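Local coordinates for protein separin (Saccharomyces cerevisiae, PDB 5U1T) that cleaves the MCD1/SCC1 subunit of cohesin at the onset of anaphase as a caspase-like cysteine protease, and is kept inactive by securin during most of the cell cycle, at residues S874-L879 and Q890-Y895; K902-N907 and K915-S920; L623-S628 and L654-I659; F617-K622 and L788-S793. All coordinates share one frame; numbering follows the deposited sequence.

Contact 1 of 4, residues S874-L879 and Q890-Y895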
loop_
_atom_site.group_PDB
_atom_site.type_symbol
_atom_site.label_atom_id
_atom_site.label_comp_id
_atom_site.label_asym_id
_atom_site.label_seq_id
_atom_site.Cartn_x
_atom_site.Cartn_y
_atom_site.Cartn_z
ATOM N N SER A 874 -16.648 -4.683 0.014
ATOM C CA SER A 874 -16.715 -5.032 1.434
ATOM C C SER A 874 -18.093 -5.544 1.850
ATOM O O SER A 874 -18.201 -6.332 2.786
ATOM C CB SER A 874 -16.366 -3.846 2.334
ATOM O OG SER A 874 -14.983 -3.610 2.385
ATOM N N LEU A 875 -19.144 -5.073 1.184
ATOM C CA LEU A 875 -20.515 -5.459 1.532
ATOM C C LEU A 875 -20.796 -6.908 1.135
ATOM O O LEU A 875 -21.371 -7.678 1.920
ATOM C CB LEU A 875 -21.536 -4.533 0.871
ATOM C CG LEU A 875 -22.995 -4.930 1.107
ATOM C CD1 LEU A 875 -23.428 -4.789 2.561
ATOM C CD2 LEU A 875 -23.911 -4.152 0.185
ATOM N N THR A 876 -20.395 -7.276 -0.082
ATOM C CA THR A 876 -20.589 -8.643 -0.538
ATOM C C THR A 876 -19.784 -9.602 0.342
ATOM O O THR A 876 -20.263 -10.692 0.664
ATOM C CB THR A 876 -20.213 -8.814 -2.013
ATOM O OG1 THR A 876 -18.871 -8.376 -2.230
ATOM C CG2 THR A 876 -21.160 -7.999 -2.879
ATOM N N MET A 877 -18.590 -9.182 0.767
ATOM C CA MET A 877 -17.828 -9.983 1.713
ATOM C C MET A 877 -18.577 -10.145 3.028
ATOM O O MET A 877 -18.578 -11.216 3.628
ATOM C CB MET A 877 -16.460 -9.374 1.978
ATOM C CG MET A 877 -15.524 -9.436 0.797
ATOM S SD MET A 877 -13.915 -8.725 1.179
ATOM C CE MET A 877 -13.112 -8.993 -0.399
ATOM N N PHE A 878 -19.224 -9.081 3.477
ATOM C CA PHE A 878 -19.969 -9.164 4.720
ATOM C C PHE A 878 -21.186 -10.083 4.548
ATOM O O PHE A 878 -21.456 -10.920 5.410
ATOM C CB PHE A 878 -20.384 -7.766 5.175
ATOM C CG PHE A 878 -21.244 -7.742 6.410
ATOM C CD1 PHE A 878 -20.689 -7.906 7.670
ATOM C CD2 PHE A 878 -22.609 -7.518 6.315
ATOM C CE1 PHE A 878 -21.489 -7.862 8.818
ATOM C CE2 PHE A 878 -23.402 -7.473 7.454
ATOM C CZ PHE A 878 -22.846 -7.644 8.703
ATOM N N LEU A 879 -21.897 -9.935 3.427
ATOM C CA LEU A 879 -23.117 -10.699 3.164
ATOM C C LEU A 879 -22.831 -12.191 3.030
ATOM O O LEU A 879 -23.582 -13.026 3.529
ATOM C CB LEU A 879 -23.808 -10.179 1.908
ATOM C CG LEU A 879 -24.395 -8.778 2.065
ATOM C CD1 LEU A 879 -25.108 -8.314 0.815
ATOM C CD2 LEU A 879 -25.324 -8.750 3.246
ATOM N N GLN A 890 -27.838 -9.690 -5.150
ATOM C CA GLN A 890 -28.800 -8.673 -5.502
ATOM C C GLN A 890 -28.434 -7.254 -5.057
ATOM O O GLN A 890 -28.981 -6.272 -5.569
ATOM C CB GLN A 890 -30.149 -9.056 -4.936
ATOM C CG GLN A 890 -31.288 -8.429 -5.722
ATOM C CD GLN A 890 -31.806 -9.300 -6.848
ATOM O OE1 GLN A 890 -31.740 -10.547 -6.789
ATOM N NE2 GLN A 890 -32.334 -8.645 -7.897
ATOM N N SER A 891 -27.526 -7.120 -4.099
ATOM C CA SER A 891 -26.996 -5.797 -3.804
ATOM C C SER A 891 -25.927 -5.454 -4.849
ATOM O O SER A 891 -25.566 -4.293 -5.041
ATOM C CB SER A 891 -26.445 -5.724 -2.385
ATOM O OG SER A 891 -25.400 -6.644 -2.214
ATOM N N LEU A 892 -25.454 -6.475 -5.549
ATOM C CA LEU A 892 -24.621 -6.272 -6.721
ATOM C C LEU A 892 -25.412 -5.693 -7.899
ATOM O O LEU A 892 -24.842 -5.005 -8.742
ATOM C CB LEU A 892 -23.966 -7.583 -7.153
ATOM C CG LEU A 892 -22.782 -8.181 -6.394
ATOM C CD1 LEU A 892 -22.517 -9.602 -6.908
ATOM C CD2 LEU A 892 -21.546 -7.297 -6.532
ATOM N N VAL A 893 -26.714 -5.967 -7.987
ATOM C CA VAL A 893 -27.483 -5.343 -9.060
ATOM C C VAL A 893 -27.889 -3.920 -8.664
ATOM O O VAL A 893 -27.975 -3.042 -9.522
ATOM C CB VAL A 893 -28.745 -6.159 -9.477
ATOM C CG1 VAL A 893 -28.389 -7.611 -9.726
ATOM C CG2 VAL A 893 -29.882 -6.029 -8.459
ATOM N N LEU A 894 -28.112 -3.662 -7.380
ATOM C CA LEU A 894 -28.490 -2.305 -6.991
ATOM C C LEU A 894 -27.305 -1.358 -6.966
ATOM O O LEU A 894 -27.467 -0.175 -6.705
ATOM C CB LEU A 894 -29.161 -2.288 -5.620
ATOM C CG LEU A 894 -30.627 -2.713 -5.607
ATOM C CD1 LEU A 894 -31.234 -2.424 -4.244
ATOM C CD2 LEU A 894 -31.438 -2.035 -6.737
ATOM N N TYR A 895 -26.108 -1.881 -7.208
ATOM C CA TYR A 895 -24.899 -1.068 -7.136
ATOM C C TYR A 895 -24.414 -0.781 -8.541
ATOM O O TYR A 895 -23.938 0.314 -8.811
ATOM C CB TYR A 895 -23.818 -1.772 -6.318
ATOM C CG TYR A 895 -22.562 -0.957 -6.059
ATOM C CD1 TYR A 895 -21.537 -0.896 -6.996
ATOM C CD2 TYR A 895 -22.385 -0.280 -4.864
ATOM C CE1 TYR A 895 -20.384 -0.170 -6.761
ATOM C CE2 TYR A 895 -21.235 0.447 -4.617
ATOM C CZ TYR A 895 -20.230 0.497 -5.566
ATOM O OH TYR A 895 -19.069 1.204 -5.310
#
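S891 faces two leucines set one turn apart on helix 872-881. Its OG lies 3.5 Å from CD1 of L879 and 3.8 Å from CD2 of L875, and its CB comes within 3.9 Å of that same L875 CD2. Both leucines lead toward the 890-895 segment but get there differently. The CG of L875 stands opposite its backbone N (chi1 176°), whereas that of L879 lies beside the N, and each sends one methyl to the serine. Next to this group, T876 and L892 cross at about a right angle. The methyl CG2 of T876 does the touching, meeting L892 CD2 at 3.7 Å and L892 CG at 3.9 Å. A chi1 of 55° puts T876 OG1 between its own N and carbonyl carbon, where it bonds back to I872 O, and this leaves the methyl as the part that meets L892.

The hydroxyl of S891 is likewise engaged within its own helix, with K887 O and L888 O as hydrogen-bond partners, so the leucine methyls meet an oxygen that is already satisfied. W909 of helix 905-912 touches both T876 and L892, and carries the apolar patch into the next layer.

The contact joins helix 872-881 to the end of helix 885-891 and the break that follows it, where L892 sits. No hydrogen bond spans the two segments, so between them the contact is van der Waals packing. The two hydroxyls are accommodated among leucines, consistent with each being bonded to carbonyls of its own helix.

Contact 2 of 4, residues K902-N907 and K915-S920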
loop_
_atom_site.group_PDB
_atom_site.type_symbol
_atom_site.label_atom_id
_atom_site.label_comp_id
_atom_site.label_asym_id
_atom_site.label_seq_id
_atom_site.Cartn_x
_atom_site.Cartn_y
_atom_site.Cartn_z
ATOM N N LYS A 902 -20.886 -4.820 -17.647
ATOM C CA LYS A 902 -19.474 -4.519 -17.925
ATOM C C LYS A 902 -18.556 -4.894 -16.759
ATOM O O LYS A 902 -17.353 -4.616 -16.791
ATOM C CB LYS A 902 -19.292 -3.037 -18.294
ATOM C CG LYS A 902 -19.031 -2.800 -19.798
ATOM C CD LYS A 902 -18.743 -1.323 -20.132
ATOM C CE LYS A 902 -18.257 -1.149 -21.587
ATOM N NZ LYS A 902 -17.659 0.196 -21.888
ATOM N N THR A 903 -19.144 -5.549 -15.756
ATOM C CA THR A 903 -18.436 -6.089 -14.608
ATOM C C THR A 903 -18.567 -7.629 -14.487
ATOM O O THR A 903 -19.666 -8.201 -14.554
ATOM C CB THR A 903 -18.941 -5.441 -13.315
ATOM O OG1 THR A 903 -18.426 -6.150 -12.187
ATOM C CG2 THR A 903 -20.448 -5.464 -13.258
ATOM N N PHE A 904 -17.428 -8.289 -14.299
ATOM C CA PHE A 904 -17.384 -9.716 -14.013
ATOM C C PHE A 904 -17.679 -9.993 -12.548
ATOM O O PHE A 904 -17.702 -11.144 -12.131
ATOM C CB PHE A 904 -16.012 -10.286 -14.383
ATOM C CG PHE A 904 -15.916 -11.778 -14.272
ATOM C CD1 PHE A 904 -16.601 -12.596 -15.150
ATOM C CD2 PHE A 904 -15.133 -12.360 -13.292
ATOM C CE1 PHE A 904 -16.507 -13.969 -15.058
ATOM C CE2 PHE A 904 -15.027 -13.736 -13.190
ATOM C CZ PHE A 904 -15.721 -14.543 -14.076
ATOM N N LEU A 905 -17.899 -8.943 -11.766
ATOM C CA LEU A 905 -18.024 -9.109 -10.323
ATOM C C LEU A 905 -19.234 -9.973 -9.895
ATOM O O LEU A 905 -19.102 -10.790 -8.998
ATOM C CB LEU A 905 -18.067 -7.740 -9.637
ATOM C CG LEU A 905 -17.931 -7.723 -8.117
ATOM C CD1 LEU A 905 -16.811 -8.632 -7.699
ATOM C CD2 LEU A 905 -17.653 -6.320 -7.644
ATOM N N PRO A 906 -20.413 -9.813 -10.517
ATOM C CA PRO A 906 -21.451 -10.749 -10.037
ATOM C C PRO A 906 -21.252 -12.233 -10.471
ATOM O O PRO A 906 -21.745 -13.171 -9.811
ATOM C CB PRO A 906 -22.745 -10.169 -10.620
ATOM C CG PRO A 906 -22.323 -9.187 -11.660
ATOM C CD PRO A 906 -20.976 -8.698 -11.300
ATOM N N ASN A 907 -20.521 -12.427 -11.569
ATOM C CA ASN A 907 -20.099 -13.752 -12.005
ATOM C C ASN A 907 -18.955 -14.351 -11.195
ATOM O O ASN A 907 -18.875 -15.572 -11.028
ATOM C CB ASN A 907 -19.703 -13.702 -13.470
ATOM C CG ASN A 907 -20.843 -14.087 -14.363
ATOM O OD1 ASN A 907 -21.795 -14.738 -13.911
ATOM N ND2 ASN A 907 -20.773 -13.693 -15.632
ATOM N N LYS A 915 -21.336 -22.140 -8.062
ATOM C CA LYS A 915 -21.849 -22.213 -9.426
ATOM C C LYS A 915 -20.719 -22.283 -10.440
ATOM O O LYS A 915 -19.613 -21.792 -10.186
ATOM C CB LYS A 915 -22.713 -21.006 -9.750
ATOM C CG LYS A 915 -23.986 -20.946 -8.977
ATOM C CD LYS A 915 -24.797 -19.727 -9.311
ATOM C CE LYS A 915 -26.082 -19.766 -8.497
ATOM N NZ LYS A 915 -26.908 -18.555 -8.783
ATOM N N ASP A 916 -20.991 -22.911 -11.581
ATOM C CA ASP A 916 -20.112 -22.773 -12.727
ATOM C C ASP A 916 -20.904 -22.011 -13.755
ATOM O O ASP A 916 -22.115 -22.140 -13.828
ATOM C CB ASP A 916 -19.642 -24.120 -13.277
ATOM C CG ASP A 916 -20.791 -24.986 -13.820
ATOM O OD1 ASP A 916 -21.117 -24.875 -15.024
ATOM O OD2 ASP A 916 -21.347 -25.784 -13.036
ATOM N N ILE A 917 -20.226 -21.191 -14.533
ATOM C CA ILE A 917 -20.930 -20.303 -15.422
ATOM C C ILE A 917 -20.668 -20.726 -16.841
ATOM O O ILE A 917 -19.890 -21.652 -17.106
ATOM C CB ILE A 917 -20.509 -18.817 -15.223
ATOM C CG1 ILE A 917 -19.043 -18.585 -15.622
ATOM C CG2 ILE A 917 -20.747 -18.373 -13.772
ATOM C CD1 ILE A 917 -18.408 -17.346 -14.951
ATOM N N ASP A 918 -21.340 -20.034 -17.747
ATOM C CA ASP A 918 -21.176 -20.240 -19.164
ATOM C C ASP A 918 -19.734 -19.919 -19.525
ATOM O O ASP A 918 -19.232 -18.868 -19.176
ATOM C CB ASP A 918 -22.163 -19.350 -19.903
ATOM C CG ASP A 918 -22.150 -19.563 -21.391
ATOM O OD1 ASP A 918 -21.227 -20.218 -21.925
ATOM O OD2 ASP A 918 -23.080 -19.042 -22.041
ATOM N N ASP A 919 -19.068 -20.841 -20.207
ATOM C CA ASP A 919 -17.654 -20.686 -20.553
ATOM C C ASP A 919 -17.405 -19.433 -21.384
ATOM O O ASP A 919 -16.385 -18.750 -21.215
ATOM C CB ASP A 919 -17.145 -21.928 -21.306
ATOM C CG ASP A 919 -16.990 -23.147 -20.396
ATOM O OD1 ASP A 919 -17.079 -22.990 -19.154
ATOM O OD2 ASP A 919 -16.752 -24.264 -20.923
ATOM N N SER A 920 -18.354 -19.117 -22.257
ATOM C CA SER A 920 -18.235 -17.951 -23.131
ATOM C C SER A 920 -18.241 -16.611 -22.382
ATOM O O SER A 920 -17.783 -15.600 -22.914
ATOM C CB SER A 920 -19.364 -17.958 -24.162
ATOM O OG SER A 920 -20.613 -17.739 -23.527
#
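I917 presses its CD1 methyl against the ring of F904, 3.9 Å from CE1 and 4.0 Å from CZ. The methyl comes in obliquely to the ring, and it also lies 4.1 Å from CG of N907. The other branch of the isoleucine, CG2, approaches N907 OD1 at 3.8 Å, so its two branches both pack against the asparagine. The F904 ring reaches this place because its CG stands opposite the backbone N (chi1 -173°), swinging the ring out toward the loop.

Around this core, polar groups set the backbone. OG1 of T903 accepts from L905 N at 2.9 Å (N-H...O angle 155°), a capping bond at the start of helix 905-912, and it also bonds to L656 O. On the loop, I917 N is bonded to N930 OD1. One residue further on, D918 forms an Asx turn, its OD1 receiving S920 N at 3.1 Å from above the carboxylate plane. D916 and D919 both form salt bridges to R934, fixing the loop at points before and after the isoleucine.

F904 also packs on L923 and I917 on C922, while K910 and L911 add to the cover over the isoleucine. The contact thus folds the loop after helix 905-912 back onto the start of that helix, F904 just before it and N907 in its first turn, with helix 927-946 holding the loop from beyond and residues 656-657, just after helix 642-655, bonded to the stretch that enters helix 905-912.

Contact 3 of 4, residues L623-S628 and L654-I659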
loop_
_atom_site.group_PDB
_atom_site.type_symbol
_atom_site.label_atom_id
_atom_site.label_comp_id
_atom_site.label_asym_id
_atom_site.label_seq_id
_atom_site.Cartn_x
_atom_site.Cartn_y
_atom_site.Cartn_z
ATOM N N LEU A 623 -18.042 6.203 -6.580
ATOM C CA LEU A 623 -17.691 7.606 -6.394
ATOM C C LEU A 623 -16.373 7.908 -7.087
ATOM O O LEU A 623 -16.249 8.911 -7.777
ATOM C CB LEU A 623 -17.610 7.956 -4.898
ATOM C CG LEU A 623 -18.982 8.022 -4.217
ATOM C CD1 LEU A 623 -18.866 8.240 -2.722
ATOM C CD2 LEU A 623 -19.831 9.091 -4.858
ATOM N N SER A 624 -15.397 7.027 -6.920
ATOM C CA SER A 624 -14.135 7.189 -7.624
ATOM C C SER A 624 -14.334 7.370 -9.136
ATOM O O SER A 624 -13.755 8.279 -9.731
ATOM C CB SER A 624 -13.205 6.005 -7.339
ATOM O OG SER A 624 -12.618 6.125 -6.053
ATOM N N ILE A 625 -15.164 6.529 -9.751
ATOM C CA ILE A 625 -15.377 6.617 -11.201
ATOM C C ILE A 625 -16.053 7.945 -11.553
ATOM O O ILE A 625 -15.657 8.626 -12.499
ATOM C CB ILE A 625 -16.214 5.411 -11.740
ATOM C CG1 ILE A 625 -15.383 4.134 -11.643
ATOM C CG2 ILE A 625 -16.606 5.597 -13.180
ATOM C CD1 ILE A 625 -16.163 2.860 -11.875
ATOM N N GLU A 626 -17.053 8.327 -10.773
ATOM C CA GLU A 626 -17.821 9.507 -11.103
ATOM C C GLU A 626 -16.984 10.786 -10.934
ATOM O O GLU A 626 -17.003 11.681 -11.793
ATOM C CB GLU A 626 -19.074 9.568 -10.251
ATOM C CG GLU A 626 -19.840 10.832 -10.480
ATOM C CD GLU A 626 -20.853 11.061 -9.401
ATOM O OE1 GLU A 626 -21.070 10.098 -8.615
ATOM O OE2 GLU A 626 -21.411 12.187 -9.346
ATOM N N LEU A 627 -16.243 10.843 -9.829
ATOM C CA LEU A 627 -15.284 11.898 -9.576
ATOM C C LEU A 627 -14.270 11.982 -10.700
ATOM O O LEU A 627 -14.131 13.043 -11.320
ATOM C CB LEU A 627 -14.568 11.683 -8.238
ATOM C CG LEU A 627 -13.477 12.688 -7.854
ATOM C CD1 LEU A 627 -13.917 14.131 -8.105
ATOM C CD2 LEU A 627 -13.116 12.516 -6.416
ATOM N N SER A 628 -13.560 10.887 -10.957
ATOM C CA SER A 628 -12.514 10.868 -11.985
ATOM C C SER A 628 -13.018 11.317 -13.343
ATOM O O SER A 628 -12.357 12.097 -14.033
ATOM C CB SER A 628 -11.912 9.470 -12.123
ATOM O OG SER A 628 -10.864 9.290 -11.193
ATOM N N LEU A 654 -10.834 -1.761 -12.207
ATOM C CA LEU A 654 -10.278 -3.023 -11.754
ATOM C C LEU A 654 -10.914 -3.485 -10.443
ATOM O O LEU A 654 -11.311 -4.640 -10.329
ATOM C CB LEU A 654 -8.767 -2.914 -11.598
ATOM C CG LEU A 654 -7.961 -2.665 -12.874
ATOM C CD1 LEU A 654 -6.541 -2.306 -12.508
ATOM C CD2 LEU A 654 -7.956 -3.853 -13.792
ATOM N N SER A 655 -11.037 -2.607 -9.458
ATOM C CA SER A 655 -11.647 -3.029 -8.205
ATOM C C SER A 655 -13.092 -3.510 -8.420
ATOM O O SER A 655 -13.589 -4.370 -7.688
ATOM C CB SER A 655 -11.603 -1.903 -7.182
ATOM O OG SER A 655 -12.018 -2.336 -5.899
ATOM N N LEU A 656 -13.762 -2.985 -9.436
ATOM C CA LEU A 656 -15.129 -3.418 -9.701
ATOM C C LEU A 656 -15.185 -4.520 -10.776
ATOM O O LEU A 656 -16.261 -4.846 -11.306
ATOM C CB LEU A 656 -15.997 -2.223 -10.091
ATOM C CG LEU A 656 -16.343 -1.402 -8.855
ATOM C CD1 LEU A 656 -17.250 -0.234 -9.184
ATOM C CD2 LEU A 656 -16.943 -2.256 -7.760
ATOM N N TYR A 657 -14.017 -5.104 -11.054
ATOM C CA TYR A 657 -13.830 -6.134 -12.091
ATOM C C TYR A 657 -14.483 -5.733 -13.420
ATOM O O TYR A 657 -15.037 -6.556 -14.142
ATOM C CB TYR A 657 -14.336 -7.509 -11.603
ATOM C CG TYR A 657 -13.393 -8.148 -10.592
ATOM C CD1 TYR A 657 -13.508 -7.874 -9.231
ATOM C CD2 TYR A 657 -12.377 -8.998 -11.002
ATOM C CE1 TYR A 657 -12.656 -8.439 -8.323
ATOM C CE2 TYR A 657 -11.520 -9.571 -10.095
ATOM C CZ TYR A 657 -11.657 -9.288 -8.757
ATOM O OH TYR A 657 -10.780 -9.855 -7.849
ATOM N N MET A 658 -14.387 -4.450 -13.742
ATOM C CA MET A 658 -14.805 -3.986 -15.047
ATOM C C MET A 658 -13.613 -4.091 -15.984
ATOM O O MET A 658 -13.012 -3.097 -16.363
ATOM C CB MET A 658 -15.341 -2.567 -14.974
ATOM C CG MET A 658 -16.395 -2.341 -13.905
ATOM S SD MET A 658 -17.090 -0.685 -14.085
ATOM C CE MET A 658 -17.987 -0.511 -12.562
ATOM N N ILE A 659 -13.270 -5.318 -16.350
ATOM C CA ILE A 659 -12.032 -5.548 -17.072
ATOM C C ILE A 659 -12.096 -4.888 -18.448
ATOM O O ILE A 659 -11.092 -4.369 -18.936
ATOM C CB ILE A 659 -11.714 -7.059 -17.192
ATOM C CG1 ILE A 659 -10.999 -7.564 -15.945
ATOM C CG2 ILE A 659 -10.750 -7.313 -18.306
ATOM C CD1 ILE A 659 -11.805 -7.501 -14.695
#
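I625 and M658 reach toward each other and meet tip to tip, CD1 of the isoleucine 3.9 Å from CE of the methionine. This methyl-to-methyl touch is the tight part of the contact. M658 runs extended beyond CG (chi2 -172°, chi3 -168°), which carries its terminal methyl out to the neighbouring helix. The loose side is formed by L656, whose CD1 stays 4.2 Å from the same I625 CD1, and by I625 itself, which remains partly exposed on helix 621-633 while L656 and M658 are buried. The backbones keep well apart, with the nearest CA atoms, those of I625 and L656, 10.1 Å from each other.

The isoleucine also packs on L649, A652 and Y653 of helix 642-655, so the two segments supply only part of its surroundings.

The two partners of I625 belong to the turn that ends helix 642-655. Y657, with positive phi, is the C-prime residue of a Schellman motif, in which M658 N bonds to Y653 O and Y657 N to L654 O. With the chain turned there, L656 and M658 both point their CB atoms toward I625. With a single methyl meeting two others and no polar bond across, the contact rests on dispersion and the exclusion of water.

Contact 4 of 4, residues F617-K622 and L788-S793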
loop_
_atom_site.group_PDB
_atom_site.type_symbol
_atom_site.label_atom_id
_atom_site.label_comp_id
_atom_site.label_asym_id
_atom_site.label_seq_id
_atom_site.Cartn_x
_atom_site.Cartn_y
_atom_site.Cartn_z
ATOM N N PHE A 617 -8.623 3.840 -1.339
ATOM C CA PHE A 617 -8.207 3.035 -0.208
ATOM C C PHE A 617 -9.416 2.478 0.551
ATOM O O PHE A 617 -9.301 1.463 1.237
ATOM C CB PHE A 617 -7.303 3.878 0.689
ATOM C CG PHE A 617 -6.978 3.265 2.029
ATOM C CD1 PHE A 617 -7.792 3.505 3.137
ATOM C CD2 PHE A 617 -5.826 2.528 2.202
ATOM C CE1 PHE A 617 -7.479 2.986 4.376
ATOM C CE2 PHE A 617 -5.508 2.010 3.439
ATOM C CZ PHE A 617 -6.347 2.228 4.530
ATOM N N ASN A 618 -10.571 3.126 0.424
ATOM C CA ASN A 618 -11.781 2.636 1.086
ATOM C C ASN A 618 -12.726 1.939 0.122
ATOM O O ASN A 618 -13.844 1.572 0.494
ATOM C CB ASN A 618 -12.512 3.767 1.796
ATOM C CG ASN A 618 -11.881 4.110 3.118
ATOM O OD1 ASN A 618 -11.386 5.226 3.318
ATOM N ND2 ASN A 618 -11.875 3.150 4.036
ATOM N N ASN A 619 -12.246 1.752 -1.106
ATOM C CA ASN A 619 -12.972 1.057 -2.155
ATOM C C ASN A 619 -14.334 1.720 -2.402
ATOM O O ASN A 619 -15.357 1.066 -2.456
ATOM C CB ASN A 619 -13.136 -0.441 -1.815
ATOM C CG ASN A 619 -11.825 -1.102 -1.339
ATOM O OD1 ASN A 619 -10.888 -1.304 -2.124
ATOM N ND2 ASN A 619 -11.767 -1.450 -0.049
ATOM N N PHE A 620 -14.346 3.036 -2.547
ATOM C CA PHE A 620 -15.580 3.744 -2.868
ATOM C C PHE A 620 -15.645 3.839 -4.378
ATOM O O PHE A 620 -15.859 4.920 -4.924
ATOM C CB PHE A 620 -15.619 5.144 -2.249
ATOM C CG PHE A 620 -15.994 5.180 -0.796
ATOM C CD1 PHE A 620 -15.702 4.132 0.057
ATOM C CD2 PHE A 620 -16.636 6.289 -0.273
ATOM C CE1 PHE A 620 -16.046 4.196 1.410
ATOM C CE2 PHE A 620 -16.977 6.348 1.075
ATOM C CZ PHE A 620 -16.680 5.301 1.913
ATOM N N ASP A 621 -15.451 2.709 -5.044
ATOM C CA ASP A 621 -15.124 2.680 -6.465
ATOM C C ASP A 621 -16.134 3.396 -7.382
ATOM O O ASP A 621 -15.761 3.895 -8.448
ATOM C CB ASP A 621 -14.946 1.221 -6.911
ATOM C CG ASP A 621 -14.009 0.427 -5.988
ATOM O OD1 ASP A 621 -12.989 0.985 -5.524
ATOM O OD2 ASP A 621 -14.292 -0.765 -5.712
ATOM N N LYS A 622 -17.399 3.452 -6.974
ATOM C CA LYS A 622 -18.434 4.123 -7.753
ATOM C C LYS A 622 -18.178 5.638 -7.778
ATOM O O LYS A 622 -18.108 6.265 -8.844
ATOM C CB LYS A 622 -19.809 3.822 -7.159
ATOM C CG LYS A 622 -20.998 4.224 -8.001
ATOM C CD LYS A 622 -22.289 3.869 -7.275
ATOM C CE LYS A 622 -23.311 3.186 -8.185
ATOM N NZ LYS A 622 -23.988 4.108 -9.180
ATOM N N LEU A 788 1.092 1.627 1.814
ATOM C CA LEU A 788 1.831 0.606 2.527
ATOM C C LEU A 788 0.919 -0.303 3.346
ATOM O O LEU A 788 1.234 -1.464 3.565
ATOM C CB LEU A 788 2.857 1.272 3.435
ATOM C CG LEU A 788 3.775 0.331 4.188
ATOM C CD1 LEU A 788 4.511 -0.528 3.185
ATOM C CD2 LEU A 788 4.737 1.162 5.002
ATOM N N LEU A 789 -0.202 0.237 3.817
ATOM C CA LEU A 789 -1.183 -0.557 4.528
ATOM C C LEU A 789 -1.819 -1.560 3.579
ATOM O O LEU A 789 -1.912 -2.745 3.881
ATOM C CB LEU A 789 -2.240 0.343 5.154
ATOM C CG LEU A 789 -1.818 0.915 6.503
ATOM C CD1 LEU A 789 -2.884 1.853 7.052
ATOM C CD2 LEU A 789 -1.534 -0.217 7.489
ATOM N N LYS A 790 -2.244 -1.072 2.422
ATOM C CA LYS A 790 -2.863 -1.909 1.410
ATOM C C LYS A 790 -1.869 -2.990 0.978
ATOM O O LYS A 790 -2.214 -4.162 0.865
ATOM C CB LYS A 790 -3.327 -1.061 0.218
ATOM C CG LYS A 790 -4.747 -0.506 0.357
ATOM C CD LYS A 790 -5.812 -1.661 0.437
ATOM C CE LYS A 790 -7.299 -1.157 0.436
ATOM N NZ LYS A 790 -8.313 -2.283 0.566
ATOM N N SER A 791 -0.621 -2.595 0.780
ATOM C CA SER A 791 0.404 -3.511 0.306
ATOM C C SER A 791 0.823 -4.560 1.326
ATOM O O SER A 791 1.116 -5.702 0.966
ATOM C CB SER A 791 1.633 -2.729 -0.139
ATOM O OG SER A 791 1.578 -2.488 -1.526
ATOM N N LEU A 792 0.864 -4.174 2.592
ATOM C CA LEU A 792 1.398 -5.050 3.623
ATOM C C LEU A 792 0.387 -6.092 4.009
ATOM O O LEU A 792 0.750 -7.212 4.351
ATOM C CB LEU A 792 1.808 -4.254 4.858
ATOM C CG LEU A 792 2.568 -5.013 5.942
ATOM C CD1 LEU A 792 3.656 -5.919 5.329
ATOM C CD2 LEU A 792 3.169 -4.035 6.946
ATOM N N SER A 793 -0.885 -5.708 3.983
ATOM C CA SER A 793 -1.950 -6.641 4.308
ATOM C C SER A 793 -2.100 -7.630 3.161
ATOM O O SER A 793 -2.360 -8.803 3.385
ATOM C CB SER A 793 -3.272 -5.911 4.590
ATOM O OG SER A 793 -3.550 -4.959 3.581
#
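F617 and K790 meet where a Schellman motif closes helix 602-617, with N619, at positive phi, as its C-prime residue. Helix 782-805 passes this end and supplies the partners, K790 and L789.

The apolar part centres on the ring of F617. L789 CB sits at the ring's edge, near its plane, 4.0 Å from CE2, while K790 CG approaches obliquely, 3.7 Å from CD2. The phenylalanine gets there with CG opposite its backbone N (chi1 170°). Further out, I830 of helix 829-845 packs on F617 and N619, and R834 of that helix also touches N619. L789 in addition packs against an apolar side chain of the other protein chain.

The polar part belongs to the far end of the lysine. A bend at chi2 (-63°) sends the chain along the helix end, past the carbonyl of F617, whose O lies 3.4 Å from K790 CE. A cation-pi attraction to the F617 ring is weak at most, since NZ is 6.0 Å from its centroid. With an alanine in place of K790, the F617 ring would probably lose the aliphatic cover given by CG, and F617 O the positive charge near it. N619 and K790 come from opposite directions, the lysine NZ stopping 3.6 Å from ND2 and 3.9 Å from OD1 of the amide.

Overall arrangement
All four contacts lie in the helical part of the chain, away from the cysteine assigned by similarity as the catalytic residue. Contact 4 opens first, at 617-622, and spans 165 residues before closing; contact 3 falls within that span, and contacts 1 and 2 follow in turn. Contacts 3 and 4 share helix 621-633, their centres 13 Å apart, joined by S655 OG to D621 OD2. Y895 of contact 1 touches both, packing on L656 and probably bonding to K622 N. Contact 2 meets contact 3 through T903 and F904, and contact 1 through L892 on L905 and P906, but stays about 7 Å from contact 4 at the nearest atoms. Helices distant in sequence are thus knitted into one continuous packed region.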